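Local structure of putative isochorismatase hydrolase (Oleispira antarctica, 3LQY) at residues D18-Y23 against K77-V82; A37-K42 against A144-A149; L12-N17 against V91-I96. The protein probably hydrolyses a small substrate as a member of the isochorismatase-like hydrolase family, although its own substrate is not known. All coordinates share one frame; numbering follows the deposited sequence.

Overall arrangement
All three contacts lie in one isochorismatase-type domain built on a six-stranded parallel sheet. Contact 3 sits at the C-terminal ends of strands 8-13 and 90-93, beside the oxidised cysteine at position 126, and so marks the probable active site. Contact 1 is about 12 Å away between centres. It is tied to contact 3 by a probable hydrogen bond from His-79 N to Phe-15 O, 2.9 Å. Contact 2 brings helix 33-49 against strand 140-149, about 15 Å from contact 3 and about 13 Å from contact 1, centre to centre. Phe-15 touches Ala-37 and Ala-147 of contact 2, and Ser-81 of contact 1 packs on Ala-37.

Contact 1 of 3, residues D18-Y23 against K77-V82; sequences DYFSTY and KIHPSV
Phe-20 and His-79 lie flat on one another. Their ring planes are only 6° apart and their centroids 3.7 Å apart, a face-to-face stack. CZ of Phe-20 comes to 3.4 Å from CG of His-79. The overlap is broad, and CD2 of the imidazole stands over the centre of the phenyl ring. The CB of His-79 adds to it, resting near CE2 and CZ of Phe-20. On its other face the imidazole meets CD of Pro-80, toward the rim, so it is sandwiched between the two residues. A chi1 of -169° turns the imidazole of His-79 away from the backbone N and lays it over the phenyl ring.

Polar groups fix the rotation of the imidazole. ND1 is hydrogen-bonded to Ser-81 OG at 2.9 Å. It also accepts the backbone N-H of Ser-81, at 3.2 Å and well out of the ring plane. At the ring edge a water lies near NE2 and donates to OG1 of Thr-22 at 2.9 Å. This water joins the two segments beside the stack, but its distance to NE2 is unusually short and its details are doubtful. A type I turn from Phe-20 to Tyr-23 brings Thr-22 round to this side.

The contact joins two loops. Residues 18-23 come after strand 8-13 and lead to helix 33-49. Residues 77-82 lie between strands 54-59 and 90-93. Phe-20 also packs on Thr-33, Glu-34 and Ala-37, so the stack is set against the start of helix 33-49.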
loop_
_atom_site.group_PDB
_atom_site.type_symbol
_atom_site.label_atom_id
_atom_site.label_comp_id
_atom_site.label_asym_id
_atom_site.label_seq_id
_atom_site.Cartn_x
_atom_site.Cartn_y
_atom_site.Cartn_z
ATOM N N ASP A 18 -3.972 -9.690 -9.090
ATOM C CA ASP A 18 -3.719 -9.155 -10.475
ATOM C C ASP A 18 -2.403 -8.416 -10.712
ATOM O O ASP A 18 -2.001 -8.213 -11.872
ATOM C CB ASP A 18 -4.888 -8.281 -10.990
ATOM C CG ASP A 18 -6.095 -9.086 -11.500
ATOM O OD1 ASP A 18 -5.911 -10.216 -12.001
ATOM O OD2 ASP A 18 -7.255 -8.599 -11.380
ATOM N N TYR A 19 -1.752 -8.007 -9.632
ATOM C CA TYR A 19 -0.469 -7.316 -9.687
ATOM C C TYR A 19 0.761 -8.185 -9.747
ATOM O O TYR A 19 1.825 -7.720 -10.077
ATOM C CB TYR A 19 -0.329 -6.341 -8.499
ATOM C CG TYR A 19 -1.125 -5.042 -8.579
ATOM C CD1 TYR A 19 -1.542 -4.530 -9.795
ATOM C CD2 TYR A 19 -1.388 -4.308 -7.430
ATOM C CE1 TYR A 19 -2.177 -3.297 -9.878
ATOM C CE2 TYR A 19 -2.052 -3.060 -7.471
ATOM C CZ TYR A 19 -2.455 -2.576 -8.717
ATOM O OH TYR A 19 -3.122 -1.383 -8.769
ATOM N N PHE A 20 0.614 -9.474 -9.535
ATOM C CA PHE A 20 1.753 -10.368 -9.389
ATOM C C PHE A 20 1.924 -11.174 -10.672
ATOM O O PHE A 20 1.027 -11.987 -11.056
ATOM C CB PHE A 20 1.434 -11.361 -8.269
ATOM C CG PHE A 20 1.497 -10.778 -6.875
ATOM C CD1 PHE A 20 2.536 -11.103 -6.046
ATOM C CD2 PHE A 20 0.496 -9.910 -6.404
ATOM C CE1 PHE A 20 2.585 -10.603 -4.719
ATOM C CE2 PHE A 20 0.531 -9.383 -5.115
ATOM C CZ PHE A 20 1.571 -9.734 -4.258
ATOM N N SER A 21 3.072 -11.072 -11.313
ATOM C CA SER A 21 3.282 -11.858 -12.527
ATOM C C SER A 21 3.340 -13.379 -12.220
ATOM O O SER A 21 3.069 -14.187 -13.119
ATOM C CB SER A 21 4.529 -11.438 -13.251
ATOM O OG SER A 21 5.643 -11.574 -12.399
ATOM N N THR A 22 3.650 -13.753 -10.969
ATOM C CA THR A 22 3.570 -15.159 -10.531
ATOM C C THR A 22 2.135 -15.642 -10.343
ATOM O O THR A 22 1.930 -16.851 -10.161
ATOM C CB THR A 22 4.398 -15.416 -9.223
ATOM O OG1 THR A 22 3.866 -14.644 -8.131
ATOM C CG2 THR A 22 5.886 -15.057 -9.401
ATOM N N TYR A 23 1.141 -14.761 -10.448
ATOM C CA TYR A 23 -0.255 -15.189 -10.382
ATOM C C TYR A 23 -0.838 -15.490 -11.741
ATOM O O TYR A 23 -0.818 -14.653 -12.630
ATOM C CB TYR A 23 -1.092 -14.181 -9.656
ATOM C CG TYR A 23 -2.559 -14.500 -9.587
ATOM C CD1 TYR A 23 -3.066 -15.415 -8.650
ATOM C CD2 TYR A 23 -3.453 -13.873 -10.446
ATOM C CE1 TYR A 23 -4.410 -15.634 -8.553
ATOM C CE2 TYR A 23 -4.811 -14.137 -10.382
ATOM C CZ TYR A 23 -5.278 -15.011 -9.451
ATOM O OH TYR A 23 -6.638 -15.238 -9.373
ATOM N N LYS A 77 -8.496 -10.337 -5.129
ATOM C CA LYS A 77 -8.263 -10.803 -3.757
ATOM C C LYS A 77 -6.850 -10.435 -3.334
ATOM O O LYS A 77 -5.955 -10.427 -4.160
ATOM C CB LYS A 77 -8.458 -12.328 -3.665
ATOM C CG LYS A 77 -9.874 -12.774 -3.869
ATOM C CD LYS A 77 -9.991 -14.345 -3.804
ATOM C CE LYS A 77 -11.404 -14.821 -4.014
ATOM N NZ LYS A 77 -11.416 -16.315 -4.144
ATOM N N ILE A 78 -6.664 -10.151 -2.039
ATOM C CA ILE A 78 -5.336 -9.907 -1.469
ATOM C C ILE A 78 -4.525 -11.191 -1.613
ATOM O O ILE A 78 -5.016 -12.325 -1.316
ATOM C CB ILE A 78 -5.408 -9.584 0.034
ATOM C CG1 ILE A 78 -6.090 -8.239 0.255
ATOM C CG2 ILE A 78 -4.005 -9.634 0.672
ATOM C CD1 ILE A 78 -6.250 -7.872 1.730
ATOM N N HIS A 79 -3.287 -11.008 -2.025
ATOM C CA HIS A 79 -2.368 -12.062 -2.280
ATOM C C HIS A 79 -2.081 -12.774 -0.953
ATOM O O HIS A 79 -2.049 -12.102 0.092
ATOM C CB HIS A 79 -1.108 -11.487 -2.886
ATOM C CG HIS A 79 -0.189 -12.519 -3.438
ATOM N ND1 HIS A 79 0.874 -13.012 -2.718
ATOM C CD2 HIS A 79 -0.137 -13.116 -4.648
ATOM C CE1 HIS A 79 1.518 -13.903 -3.448
ATOM N NE2 HIS A 79 0.906 -14.013 -4.612
ATOM N N PRO A 80 -1.909 -14.114 -0.978
ATOM C CA PRO A 80 -1.705 -14.824 0.314
ATOM C C PRO A 80 -0.426 -14.450 1.068
ATOM O O PRO A 80 -0.381 -14.593 2.290
ATOM C CB PRO A 80 -1.638 -16.296 -0.077
ATOM C CG PRO A 80 -2.200 -16.402 -1.445
ATOM C CD PRO A 80 -1.977 -15.065 -2.112
ATOM N N SER A 81 0.590 -13.938 0.369
ATOM C CA SER A 81 1.836 -13.601 1.021
ATOM C C SER A 81 1.595 -12.525 2.086
ATOM O O SER A 81 2.355 -12.431 3.037
ATOM C CB SER A 81 2.877 -13.143 -0.005
ATOM O OG SER A 81 2.529 -11.888 -0.562
ATOM N N VAL A 82 0.527 -11.741 1.940
ATOM C CA VAL A 82 0.176 -10.656 2.891
ATOM C C VAL A 82 -1.317 -10.667 3.264
ATOM O O VAL A 82 -1.917 -9.627 3.512
ATOM C CB VAL A 82 0.592 -9.247 2.342
ATOM C CG1 VAL A 82 2.077 -9.121 2.324
ATOM C CG2 VAL A 82 0.074 -9.028 0.946
HETATM O O HOH W 1 1.463 -15.332 -6.663
#

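Contact 2 of 3, residues A37-K42 against A144-A149; sequences AEQGAK and AHDACA
Gln-39 turns its CG away from its own carbonyl carbon, to the side of the backbone N (chi1 -62°). This places CG 3.5 Å from the backbone O of Asp-146. The bend at chi2 (-47°) then turns the amide toward the Asp-146 carboxylate. Asp-146 holds its CG between the backbone N and the carbonyl carbon, which swings the carboxylate back toward the glutamine. The two side chains cross at a slant, with amide and carboxylate planes 42° apart. NE2 of Gln-39 and OD2 of Asp-146 are 3.9 Å apart, too far for a hydrogen bond.

Beside this pair the backbones come close. The CA atoms of Gln-39 and Ala-147 are 5.1 Å apart. The methyl of Ala-147 rests on the helix backbone at Gly-40, with its CB 3.7 Å from N of Gly-40 and 3.9 Å from CB of Gln-39. The chain turns a corner at residues 145-147 through two overlapping type I turns, and Ala-147 is part of it.

The oxygens of both side chains bond to other partners. OE1 of Gln-39 accepts a hydrogen bond from NZ of Lys-42 at 2.8 Å, one turn along the helix. OD1 of Asp-146 accepts the backbone N-H of Ala-183, and OD2 has a weak bond to OG of Ser-182. NZ of Lys-42 and OD2 of Asp-146 are 6.9 Å apart and make no direct pair, though their opposite charges may attract weakly. The contact is therefore held by van der Waals packing, while its hydrogen bonds serve the helix on one side and the start of helix 183-187 on the other.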
loop_
_atom_site.group_PDB
_atom_site.type_symbol
_atom_site.label_atom_id
_atom_site.label_comp_id
_atom_site.label_asym_id
_atom_site.label_seq_id
_atom_site.Cartn_x
_atom_site.Cartn_y
_atom_site.Cartn_z
ATOM N N ALA A 37 6.077 -7.560 -1.790
ATOM C CA ALA A 37 5.233 -8.303 -0.880
ATOM C C ALA A 37 6.057 -9.072 0.146
ATOM O O ALA A 37 5.690 -9.154 1.323
ATOM C CB ALA A 37 4.347 -9.245 -1.692
ATOM N N GLU A 38 7.201 -9.589 -0.264
ATOM C CA GLU A 38 8.079 -10.261 0.690
ATOM C C GLU A 38 8.477 -9.328 1.842
ATOM O O GLU A 38 8.491 -9.730 3.024
ATOM C CB GLU A 38 9.318 -10.782 -0.022
ATOM C CG GLU A 38 10.088 -11.771 0.771
ATOM C CD GLU A 38 11.523 -11.940 0.268
ATOM O OE1 GLU A 38 11.883 -11.241 -0.718
ATOM O OE2 GLU A 38 12.273 -12.760 0.874
ATOM N N GLN A 39 8.815 -8.088 1.487
ATOM C CA GLN A 39 9.135 -7.050 2.481
ATOM C C GLN A 39 7.902 -6.612 3.282
ATOM O O GLN A 39 7.979 -6.443 4.482
ATOM C CB GLN A 39 9.828 -5.851 1.812
ATOM C CG GLN A 39 11.170 -6.220 1.153
ATOM C CD GLN A 39 12.026 -7.040 2.073
ATOM O OE1 GLN A 39 12.291 -8.225 1.804
ATOM N NE2 GLN A 39 12.368 -6.476 3.224
ATOM N N GLY A 40 6.762 -6.443 2.627
ATOM C CA GLY A 40 5.522 -6.100 3.326
ATOM C C GLY A 40 5.135 -7.119 4.375
ATOM O O GLY A 40 4.683 -6.731 5.448
ATOM N N ALA A 41 5.295 -8.400 4.022
ATOM C CA ALA A 41 5.061 -9.588 4.917
ATOM C C ALA A 41 5.975 -9.557 6.138
ATOM O O ALA A 41 5.562 -9.841 7.264
ATOM C CB ALA A 41 5.310 -10.874 4.140
ATOM N N LYS A 42 7.236 -9.205 5.901
ATOM C CA LYS A 42 8.205 -8.948 6.992
ATOM C C LYS A 42 7.629 -7.892 7.968
ATOM O O LYS A 42 7.610 -8.074 9.175
ATOM C CB LYS A 42 9.503 -8.451 6.350
ATOM C CG LYS A 42 10.808 -8.841 6.976
ATOM C CD LYS A 42 11.979 -8.604 5.985
ATOM C CE LYS A 42 12.013 -9.728 4.903
ATOM N NZ LYS A 42 13.238 -9.652 4.047
ATOM N N ALA A 144 7.672 2.314 3.252
ATOM C CA ALA A 144 8.729 1.346 3.162
ATOM C C ALA A 144 8.997 1.177 1.677
ATOM O O ALA A 144 8.243 0.542 0.980
ATOM C CB ALA A 144 8.321 0.029 3.809
ATOM N N HIS A 145 10.089 1.728 1.198
ATOM C CA HIS A 145 10.259 1.871 -0.256
ATOM C C HIS A 145 10.433 0.545 -0.988
ATOM O O HIS A 145 10.054 0.414 -2.155
ATOM C CB HIS A 145 11.420 2.811 -0.587
ATOM C CG HIS A 145 12.740 2.376 -0.040
ATOM N ND1 HIS A 145 13.519 1.413 -0.643
ATOM C CD2 HIS A 145 13.446 2.809 1.036
ATOM C CE1 HIS A 145 14.633 1.244 0.057
ATOM N NE2 HIS A 145 14.611 2.080 1.080
ATOM N N ASP A 146 11.003 -0.446 -0.298
ATOM C CA ASP A 146 11.228 -1.763 -0.889
ATOM C C ASP A 146 10.018 -2.692 -0.724
ATOM O O ASP A 146 10.081 -3.857 -1.140
ATOM C CB ASP A 146 12.535 -2.396 -0.381
ATOM C CG ASP A 146 12.614 -2.494 1.135
ATOM O OD1 ASP A 146 11.800 -1.906 1.854
ATOM O OD2 ASP A 146 13.537 -3.149 1.615
ATOM N N ALA A 147 8.942 -2.163 -0.120
ATOM C CA ALA A 147 7.670 -2.850 0.001
ATOM C C ALA A 147 6.568 -2.211 -0.847
ATOM O O ALA A 147 5.379 -2.440 -0.577
ATOM C CB ALA A 147 7.231 -2.907 1.489
ATOM N N CYS A 148 6.946 -1.453 -1.884
ATOM C CA CYS A 148 5.999 -0.944 -2.852
ATOM C C CYS A 148 6.437 -1.348 -4.277
ATOM O O CYS A 148 7.611 -1.580 -4.576
ATOM C CB CYS A 148 5.900 0.606 -2.759
ATOM S SG CYS A 148 5.344 1.250 -1.116
ATOM N N ALA A 149 5.507 -1.303 -5.201
ATOM C CA ALA A 149 5.787 -1.735 -6.552
ATOM C C ALA A 149 5.090 -0.864 -7.558
ATOM O O ALA A 149 4.003 -0.324 -7.307
ATOM C CB ALA A 149 5.307 -3.206 -6.725
#

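Contact 3 of 3, residues L12-N17 against V91-I96; sequences LIDFQN and VLKHQI
Asp-14 and Lys-93 meet at the C-terminal ends of strands 8-13 and 90-93, which strand 54-59 separates in the parallel sheet. Asp-14 lies just past the first, and Lys-93 is the last residue of the second. With the cysteine at position 126 they are consistent with the Asp-Lys-Cys catalytic triad of cysteine hydrolases in this family. That cysteine is oxidised here to 3-sulfinoalanine.

Asp-14 points its carboxylate at the lysine. The extended lysine chain (chi2 -179°, chi3 -177°) carries CE to within 3.2 Å of Asp-14 OD2. The bend at chi4 (69°) then turns NZ off the line of the chain, 3.4 Å from OD2 in a long salt bridge and toward its other acceptors. NZ also donates to the backbone O of Gln-95 at 2.8 Å and weakly to O of Ile-96 at 3.3 Å. It is further hydrogen-bonded to ND1 of His-59 and to OD1 of the sulfinate.

With a methionine in place of Lys-93, Asp-14 would probably be left without its salt-bridge partner, and the carbonyl of Gln-95 without the donor that meets it.

The buried amine thus gathers acceptors: oxygens of the carboxylate, the sulfinate and the following chain, and the ring nitrogen of His-59. In this oxidised form the network holds NZ between the aspartate and the modified cysteine, consistent with the lysine of such a triad.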
loop_
_atom_site.group_PDB
_atom_site.type_symbol
_atom_site.label_atom_id
_atom_site.label_comp_id
_atom_site.label_asym_id
_atom_site.label_seq_id
_atom_site.Cartn_x
_atom_site.Cartn_y
_atom_site.Cartn_z
ATOM N N LEU A 12 -1.607 -1.446 4.223
ATOM C CA LEU A 12 -1.189 -2.171 3.070
ATOM C C LEU A 12 -2.157 -1.859 1.951
ATOM O O LEU A 12 -3.347 -2.189 2.015
ATOM C CB LEU A 12 -1.184 -3.683 3.386
ATOM C CG LEU A 12 -0.369 -4.088 4.645
ATOM C CD1 LEU A 12 -1.189 -4.064 5.958
ATOM C CD2 LEU A 12 0.294 -5.456 4.459
ATOM N N ILE A 13 -1.637 -1.254 0.895
ATOM C CA ILE A 13 -2.456 -0.792 -0.228
ATOM C C ILE A 13 -2.404 -1.760 -1.388
ATOM O O ILE A 13 -1.398 -1.862 -2.064
ATOM C CB ILE A 13 -1.958 0.608 -0.749
ATOM C CG1 ILE A 13 -1.956 1.645 0.381
ATOM C CG2 ILE A 13 -2.860 1.070 -1.904
ATOM C CD1 ILE A 13 -3.336 1.959 0.954
ATOM N N ASP A 14 -3.492 -2.515 -1.574
ATOM C CA ASP A 14 -3.756 -3.249 -2.780
ATOM C C ASP A 14 -2.676 -4.243 -3.161
ATOM O O ASP A 14 -2.285 -4.306 -4.322
ATOM C CB ASP A 14 -4.027 -2.339 -3.992
ATOM C CG ASP A 14 -5.218 -1.408 -3.819
ATOM O OD1 ASP A 14 -5.926 -1.491 -2.811
ATOM O OD2 ASP A 14 -5.404 -0.518 -4.718
ATOM N N PHE A 15 -2.248 -5.087 -2.223
ATOM C CA PHE A 15 -1.354 -6.166 -2.601
ATOM C C PHE A 15 -2.259 -7.306 -3.120
ATOM O O PHE A 15 -2.471 -8.304 -2.441
ATOM C CB PHE A 15 -0.504 -6.636 -1.408
ATOM C CG PHE A 15 0.866 -6.017 -1.314
ATOM C CD1 PHE A 15 1.763 -6.104 -2.369
ATOM C CD2 PHE A 15 1.285 -5.415 -0.147
ATOM C CE1 PHE A 15 3.013 -5.619 -2.273
ATOM C CE2 PHE A 15 2.560 -4.909 -0.035
ATOM C CZ PHE A 15 3.435 -4.992 -1.110
ATOM N N GLN A 16 -2.853 -7.100 -4.298
ATOM C CA GLN A 16 -3.855 -7.962 -4.868
ATOM C C GLN A 16 -3.299 -8.783 -6.015
ATOM O O GLN A 16 -2.352 -8.397 -6.698
ATOM C CB GLN A 16 -5.062 -7.147 -5.315
ATOM C CG GLN A 16 -5.806 -6.528 -4.151
ATOM C CD GLN A 16 -6.706 -5.416 -4.595
ATOM O OE1 GLN A 16 -6.364 -4.241 -4.416
ATOM N NE2 GLN A 16 -7.832 -5.742 -5.177
ATOM N N ASN A 17 -3.865 -9.986 -6.167
ATOM C CA ASN A 17 -3.350 -10.960 -7.109
ATOM C C ASN A 17 -3.058 -10.462 -8.509
ATOM O O ASN A 17 -2.022 -10.813 -9.106
ATOM C CB ASN A 17 -4.329 -12.132 -7.207
ATOM C CG ASN A 17 -4.263 -13.049 -5.991
ATOM O OD1 ASN A 17 -3.198 -13.254 -5.413
ATOM N ND2 ASN A 17 -5.406 -13.591 -5.595
ATOM N N VAL A 91 -10.419 -2.268 3.889
ATOM C CA VAL A 91 -11.210 -1.249 3.245
ATOM C C VAL A 91 -11.264 -1.455 1.746
ATOM O O VAL A 91 -10.228 -1.424 1.078
ATOM C CB VAL A 91 -10.593 0.165 3.467
ATOM C CG1 VAL A 91 -11.500 1.229 2.855
ATOM C CG2 VAL A 91 -10.371 0.412 4.959
ATOM N N LEU A 92 -12.470 -1.485 1.213
ATOM C CA LEU A 92 -12.708 -1.686 -0.216
ATOM C C LEU A 92 -12.837 -0.313 -0.866
ATOM O O LEU A 92 -13.622 0.532 -0.404
ATOM C CB LEU A 92 -13.997 -2.520 -0.433
ATOM C CG LEU A 92 -14.449 -2.750 -1.887
ATOM C CD1 LEU A 92 -13.324 -3.325 -2.755
ATOM C CD2 LEU A 92 -15.653 -3.677 -1.953
ATOM N N LYS A 93 -12.063 -0.071 -1.922
ATOM C CA LYS A 93 -12.084 1.247 -2.596
ATOM C C LYS A 93 -12.328 1.096 -4.096
ATOM O O LYS A 93 -12.119 0.021 -4.672
ATOM C CB LYS A 93 -10.785 1.980 -2.360
ATOM C CG LYS A 93 -9.587 1.522 -3.170
ATOM C CD LYS A 93 -8.366 2.339 -2.804
ATOM C CE LYS A 93 -7.119 1.990 -3.643
ATOM N NZ LYS A 93 -7.192 2.386 -5.110
ATOM N N HIS A 94 -12.777 2.186 -4.711
ATOM C CA HIS A 94 -13.051 2.235 -6.156
ATOM C C HIS A 94 -12.356 3.398 -6.852
ATOM O O HIS A 94 -12.485 3.584 -8.056
ATOM C CB HIS A 94 -14.567 2.296 -6.382
ATOM C CG HIS A 94 -15.329 1.239 -5.625
ATOM N ND1 HIS A 94 -15.173 -0.110 -5.869
ATOM C CD2 HIS A 94 -16.220 1.336 -4.611
ATOM C CE1 HIS A 94 -15.956 -0.797 -5.055
ATOM N NE2 HIS A 94 -16.594 0.058 -4.276
ATOM N N GLN A 95 -11.599 4.168 -6.097
ATOM C CA GLN A 95 -10.918 5.370 -6.617
ATOM C C GLN A 95 -9.439 5.209 -6.393
ATOM O O GLN A 95 -9.039 4.365 -5.604
ATOM C CB GLN A 95 -11.407 6.624 -5.873
ATOM C CG GLN A 95 -12.826 7.080 -6.112
ATOM C CD GLN A 95 -13.101 7.529 -7.531
ATOM O OE1 GLN A 95 -12.239 7.467 -8.416
ATOM N NE2 GLN A 95 -14.320 7.981 -7.759
ATOM N N ILE A 96 -8.607 6.081 -6.998
ATOM C CA ILE A 96 -7.183 5.960 -6.812
ATOM C C ILE A 96 -6.801 6.220 -5.343
ATOM O O ILE A 96 -6.031 5.455 -4.730
ATOM C CB ILE A 96 -6.418 6.949 -7.748
ATOM C CG1 ILE A 96 -6.732 6.677 -9.210
ATOM C CG2 ILE A 96 -4.937 6.878 -7.506
ATOM C CD1 ILE A 96 -6.630 7.896 -10.097
#